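Local atomic coordinates of aldehyde dehydrogenase (Anabaena variabilis, PDB entry 4H7N), a protein that probably oxidises aldehydes to carboxylic acids with NAD+ as the electron acceptor, as other members of the aldehyde dehydrogenase family do. Residues Lys236-Val241 with Leu392-Phe397; Ser268-Tyr273 with Thr362-Gly367. One frame throughout, in Å; residues are numbered along the deposited sequence.

Interaction 1. Residues Lys236-Val241 with Leu392-Phe397; sequences KDPAIV and LSAAVF
P238 and I240 on one strand and A395 and F397 on the other carry the backbone ladder of a parallel pair, the strand axes 4.6 Å apart and 8° from alignment. A395 N donates to P238 O, I240 N to A395 O, and F397 N to I240 O at 2.8 Å. CA-H...O contacts fill in between, among them A239 CA to A395 O at 3.2 Å.

The polar side-chain contact sits at the segments' N-terminal ends. D237 has CG anti to its carbonyl carbon (chi1 -68°), which brings the carboxylate over the backbone of S393. S393 N reaches D237 OD1 from above the carboxylate plane, 3.0 Å away. OD1 also accepts from a water that in turn takes the N-H groups of K236 and L392, so two donors grip this buried oxygen.

CD of P238 rests 3.8 Å from CB of A394. Beyond it the apolar side chains alternate between faces of the sheet: the methyls of A239 and A395 sit side by side on one. There too CG2 of V241 meets CD1 of F397 at 4.2 Å, under helix 247-259. I240 and V396 point to the other face, against helix 401-408.

This is interior pairing in the mostly parallel sheet of what is probably the catalytic domain, as in the family, and its leading end lies close to the predicted active-site E232, whose side chain L392 approaches. A carboxylate held by a backbone N-H and a water ties these ends together before P238 O makes the first bond between backbones.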
loop_
_atom_site.group_PDB
_atom_site.type_symbol
_atom_site.label_atom_id
_atom_site.label_comp_id
_atom_site.label_asym_id
_atom_site.label_seq_id
_atom_site.Cartn_x
_atom_site.Cartn_y
_atom_site.Cartn_z
ATOM N N LYS A 236 2.024 -21.199 5.791
ATOM C CA LYS A 236 1.915 -22.629 5.954
ATOM C C LYS A 236 1.969 -23.235 4.545
ATOM O O LYS A 236 0.990 -23.808 4.005
ATOM C CB LYS A 236 0.607 -22.960 6.688
ATOM C CG LYS A 236 0.533 -24.364 7.218
ATOM C CD LYS A 236 1.222 -24.518 8.547
ATOM C CE LYS A 236 1.138 -25.957 9.078
ATOM N NZ LYS A 236 2.183 -26.194 10.097
ATOM N N ASP A 237 3.117 -23.083 3.919
ATOM C CA ASP A 237 3.199 -23.371 2.503
ATOM C C ASP A 237 2.987 -24.867 2.183
ATOM O O ASP A 237 3.645 -25.727 2.783
ATOM C CB ASP A 237 4.513 -22.890 1.926
ATOM C CG ASP A 237 4.660 -21.337 1.889
ATOM O OD1 ASP A 237 3.789 -20.520 2.382
ATOM O OD2 ASP A 237 5.736 -20.914 1.360
ATOM N N PRO A 238 2.024 -25.182 1.287
ATOM C CA PRO A 238 1.811 -26.566 0.856
ATOM C C PRO A 238 2.608 -26.960 -0.389
ATOM O O PRO A 238 2.887 -26.116 -1.239
ATOM C CB PRO A 238 0.373 -26.587 0.556
ATOM C CG PRO A 238 0.077 -25.206 0.049
ATOM C CD PRO A 238 1.021 -24.286 0.751
ATOM N N ALA A 239 2.949 -28.230 -0.480
ATOM C CA ALA A 239 3.433 -28.837 -1.729
ATOM C C ALA A 239 2.437 -29.900 -2.141
ATOM O O ALA A 239 1.979 -30.700 -1.299
ATOM C CB ALA A 239 4.837 -29.445 -1.516
ATOM N N ILE A 240 2.087 -29.893 -3.422
ATOM C CA ILE A 240 1.196 -30.855 -4.050
ATOM C C ILE A 240 2.066 -31.628 -5.046
ATOM O O ILE A 240 2.754 -31.024 -5.923
ATOM C CB ILE A 240 0.048 -30.156 -4.819
ATOM C CG1 ILE A 240 -0.887 -29.411 -3.856
ATOM C CG2 ILE A 240 -0.814 -31.175 -5.543
ATOM C CD1 ILE A 240 -1.947 -28.555 -4.567
ATOM N N VAL A 241 2.013 -32.944 -4.918
ATOM C CA VAL A 241 2.752 -33.882 -5.797
ATOM C C VAL A 241 1.731 -34.714 -6.564
ATOM O O VAL A 241 1.047 -35.588 -5.989
ATOM C CB VAL A 241 3.673 -34.811 -4.983
ATOM C CG1 VAL A 241 4.473 -35.707 -5.917
ATOM C CG2 VAL A 241 4.636 -33.985 -4.147
ATOM N N LEU A 392 1.198 -17.412 1.542
ATOM C CA LEU A 392 2.465 -16.865 1.164
ATOM C C LEU A 392 2.980 -17.552 -0.110
ATOM O O LEU A 392 3.186 -16.882 -1.143
ATOM C CB LEU A 392 3.489 -17.032 2.320
ATOM C CG LEU A 392 4.757 -16.224 2.206
ATOM C CD1 LEU A 392 4.505 -14.724 2.153
ATOM C CD2 LEU A 392 5.739 -16.485 3.350
ATOM N N SER A 393 3.211 -18.871 -0.034
ATOM C CA SER A 393 3.697 -19.603 -1.206
ATOM C C SER A 393 3.155 -21.017 -1.261
ATOM O O SER A 393 2.498 -21.479 -0.335
ATOM C CB SER A 393 5.250 -19.689 -1.180
ATOM O OG SER A 393 5.818 -18.833 -0.196
ATOM N N ALA A 394 3.577 -21.740 -2.292
ATOM C CA ALA A 394 3.236 -23.140 -2.486
ATOM C C ALA A 394 4.127 -23.772 -3.553
ATOM O O ALA A 394 4.848 -23.093 -4.264
ATOM C CB ALA A 394 1.764 -23.302 -2.879
ATOM N N ALA A 395 4.041 -25.076 -3.671
ATOM C CA ALA A 395 4.761 -25.804 -4.722
ATOM C C ALA A 395 3.850 -26.855 -5.359
ATOM O O ALA A 395 3.057 -27.494 -4.648
ATOM C CB ALA A 395 5.992 -26.445 -4.155
ATOM N N VAL A 396 4.000 -27.063 -6.666
ATOM C CA VAL A 396 3.287 -28.126 -7.362
ATOM C C VAL A 396 4.258 -28.857 -8.254
ATOM O O VAL A 396 4.992 -28.216 -9.008
ATOM C CB VAL A 396 2.168 -27.549 -8.271
ATOM C CG1 VAL A 396 1.392 -28.676 -8.923
ATOM C CG2 VAL A 396 1.206 -26.667 -7.447
ATOM N N PHE A 397 4.208 -30.187 -8.209
ATOM C CA PHE A 397 5.052 -31.064 -8.979
ATOM C C PHE A 397 4.197 -31.923 -9.871
ATOM O O PHE A 397 3.204 -32.542 -9.439
ATOM C CB PHE A 397 5.876 -32.000 -8.096
ATOM C CG PHE A 397 6.864 -31.309 -7.225
ATOM C CD1 PHE A 397 6.462 -30.736 -6.035
ATOM C CD2 PHE A 397 8.206 -31.237 -7.591
ATOM C CE1 PHE A 397 7.361 -30.080 -5.234
ATOM C CE2 PHE A 397 9.125 -30.605 -6.775
ATOM C CZ PHE A 397 8.692 -30.037 -5.591
HETATM O O HOH W 1 1.381 -19.906 3.146
#

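Interaction 2. Residues Ser268-Tyr273 with Thr362-Gly367; sequences SIERIY and TEETFG
E270 sends its carboxylate across to the backbone of T365 and F366, spending one oxygen on each N-H. T365 N meets OE1 on the syn side at 2.8 Å, nearly straight at 164°. F366 N lies 2.9 Å from OE2 but comes from above the carboxylate plane, 42° out of it. CB of T365 also packs against OE1, at 3.4 Å.

The reach comes from the side chain itself: CG stands anti to the carbonyl carbon (chi1 -72°) and the chain runs extended beyond it. A water lies between S268 OG and G367 O, within bonding distance of both.

Further out, K236, just ahead of the neighbouring strand 237-241, forms a salt bridge to OE1 of E270 and also bonds E363 O, while T365 OG1 is paired with H320 and E364 OE2 with the backbone N of G235. An alanine at E270 would probably leave the N-H groups of T365 and F366 without these acceptors and the ammonium of K236 without its counter-charge, and let the loop shift.

One buried carboxylate thus pins the irregular loop leading into strand 369-375, its negative charge probably balanced by K236.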
loop_
_atom_site.group_PDB
_atom_site.type_symbol
_atom_site.label_atom_id
_atom_site.label_comp_id
_atom_site.label_asym_id
_atom_site.label_seq_id
_atom_site.Cartn_x
_atom_site.Cartn_y
_atom_site.Cartn_z
ATOM N N SER A 268 9.063 -22.202 4.483
ATOM C CA SER A 268 9.252 -23.602 4.666
ATOM C C SER A 268 7.997 -24.316 4.142
ATOM O O SER A 268 6.867 -23.876 4.429
ATOM C CB SER A 268 9.387 -23.920 6.183
ATOM O OG SER A 268 9.883 -25.217 6.288
ATOM N N ILE A 269 8.198 -25.452 3.481
ATOM C CA ILE A 269 7.104 -26.353 3.134
ATOM C C ILE A 269 6.639 -27.014 4.460
ATOM O O ILE A 269 7.428 -27.695 5.122
ATOM C CB ILE A 269 7.520 -27.438 2.127
ATOM C CG1 ILE A 269 7.973 -26.853 0.781
ATOM C CG2 ILE A 269 6.373 -28.445 1.942
ATOM C CD1 ILE A 269 6.952 -25.899 0.141
ATOM N N GLU A 270 5.383 -26.818 4.835
ATOM C CA GLU A 270 4.900 -27.329 6.097
ATOM C C GLU A 270 3.755 -28.336 5.954
ATOM O O GLU A 270 3.296 -28.875 6.941
ATOM C CB GLU A 270 4.453 -26.161 6.957
ATOM C CG GLU A 270 5.625 -25.315 7.487
ATOM C CD GLU A 270 5.344 -24.552 8.807
ATOM O OE1 GLU A 270 4.296 -24.778 9.445
ATOM O OE2 GLU A 270 6.198 -23.695 9.175
ATOM N N ARG A 271 3.274 -28.551 4.737
ATOM C CA ARG A 271 2.199 -29.525 4.454
ATOM C C ARG A 271 2.445 -30.129 3.079
ATOM O O ARG A 271 2.748 -29.401 2.165
ATOM C CB ARG A 271 0.847 -28.858 4.357
ATOM C CG ARG A 271 0.584 -27.936 5.504
ATOM C CD ARG A 271 -0.786 -27.328 5.381
ATOM N NE ARG A 271 -0.828 -26.112 4.603
ATOM C CZ ARG A 271 -1.796 -25.794 3.733
ATOM N NH1 ARG A 271 -2.744 -26.666 3.391
ATOM N NH2 ARG A 271 -1.772 -24.619 3.130
ATOM N N ILE A 272 2.286 -31.436 2.948
ATOM C CA ILE A 272 2.615 -32.145 1.734
ATOM C C ILE A 272 1.444 -33.060 1.340
ATOM O O ILE A 272 1.002 -33.897 2.160
ATOM C CB ILE A 272 3.889 -32.967 1.943
ATOM C CG1 ILE A 272 5.063 -32.047 2.312
ATOM C CG2 ILE A 272 4.239 -33.673 0.657
ATOM C CD1 ILE A 272 6.178 -32.807 3.048
ATOM N N TYR A 273 0.910 -32.838 0.136
ATOM C CA TYR A 273 -0.219 -33.592 -0.394
ATOM C C TYR A 273 0.267 -34.404 -1.585
ATOM O O TYR A 273 0.870 -33.845 -2.491
ATOM C CB TYR A 273 -1.342 -32.629 -0.796
ATOM C CG TYR A 273 -1.765 -31.770 0.373
ATOM C CD1 TYR A 273 -2.626 -32.261 1.341
ATOM C CD2 TYR A 273 -1.211 -30.493 0.552
ATOM C CE1 TYR A 273 -2.938 -31.518 2.468
ATOM C CE2 TYR A 273 -1.536 -29.716 1.649
ATOM C CZ TYR A 273 -2.393 -30.239 2.609
ATOM O OH TYR A 273 -2.703 -29.451 3.665
ATOM N N THR A 362 -2.247 -26.946 10.416
ATOM C CA THR A 362 -2.999 -25.719 10.332
ATOM C C THR A 362 -2.236 -24.504 10.880
ATOM O O THR A 362 -2.216 -23.497 10.217
ATOM C CB THR A 362 -4.333 -25.825 11.055
ATOM O OG1 THR A 362 -4.092 -26.109 12.425
ATOM C CG2 THR A 362 -5.193 -26.909 10.431
ATOM N N GLU A 363 -1.610 -24.591 12.048
ATOM C CA GLU A 363 -0.882 -23.456 12.621
ATOM C C GLU A 363 0.584 -23.529 12.194
ATOM O O GLU A 363 1.110 -24.612 12.030
ATOM C CB GLU A 363 -0.999 -23.445 14.144
ATOM C CG GLU A 363 -2.456 -23.311 14.607
ATOM C CD GLU A 363 -2.663 -23.585 16.094
ATOM O OE1 GLU A 363 -1.694 -23.571 16.878
ATOM O OE2 GLU A 363 -3.829 -23.823 16.482
ATOM N N GLU A 364 1.222 -22.373 12.028
ATOM C CA GLU A 364 2.610 -22.306 11.624
ATOM C C GLU A 364 3.443 -23.113 12.626
ATOM O O GLU A 364 3.331 -22.917 13.834
ATOM C CB GLU A 364 3.108 -20.837 11.525
ATOM C CG GLU A 364 4.524 -20.681 10.927
ATOM C CD GLU A 364 4.856 -19.238 10.431
ATOM O OE1 GLU A 364 4.552 -18.296 11.216
ATOM O OE2 GLU A 364 5.407 -19.053 9.272
ATOM N N THR A 365 4.266 -24.005 12.111
ATOM C CA THR A 365 5.127 -24.855 12.953
ATOM C C THR A 365 6.548 -24.269 13.090
ATOM O O THR A 365 7.120 -24.238 14.185
ATOM C CB THR A 365 5.129 -26.271 12.345
ATOM O OG1 THR A 365 3.778 -26.761 12.300
ATOM C CG2 THR A 365 5.948 -27.252 13.172
ATOM N N PHE A 366 7.115 -23.780 11.973
ATOM C CA PHE A 366 8.463 -23.219 11.991
ATOM C C PHE A 366 9.461 -24.267 12.511
ATOM O O PHE A 366 10.374 -23.941 13.275
ATOM C CB PHE A 366 8.482 -21.961 12.880
ATOM C CG PHE A 366 8.969 -20.731 12.197
ATOM C CD1 PHE A 366 8.283 -20.214 11.105
ATOM C CD2 PHE A 366 10.134 -20.087 12.624
ATOM C CE1 PHE A 366 8.708 -19.057 10.452
ATOM C CE2 PHE A 366 10.567 -18.924 11.966
ATOM C CZ PHE A 366 9.851 -18.410 10.902
ATOM N N GLY A 367 9.270 -25.523 12.098
ATOM C CA GLY A 367 10.150 -26.634 12.470
ATOM C C GLY A 367 10.365 -27.585 11.305
ATOM O O GLY A 367 9.800 -27.393 10.218
HETATM O O HOH W 2 9.193 -27.007 7.773
HETATM O O HOH W 3 4.424 -28.601 9.516
#

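How the interactions relate
Both interactions build on the same seven-stranded sheet, in which strands 237-241 and 269-275 are neighbours, and their centres lie 10 Å apart. Interaction 1 is wholly buried and joins two strands edge to edge, mostly through backbone bonds and apolar side chains from alanine to phenylalanine. Interaction 2 is partly buried: a strand's side chain holds an irregular loop, with E363 exposed. K236 links the two, its NZ 2.6 Å from E270 OE1 in a salt bridge. The charged contacts of K236, D237 and E270 lie toward the N-terminal ends, whereas later residues of interaction 1 pack against helices 247-259 and 401-408. Along the sequence, interaction 2 is nested within the loop that interaction 1 closes.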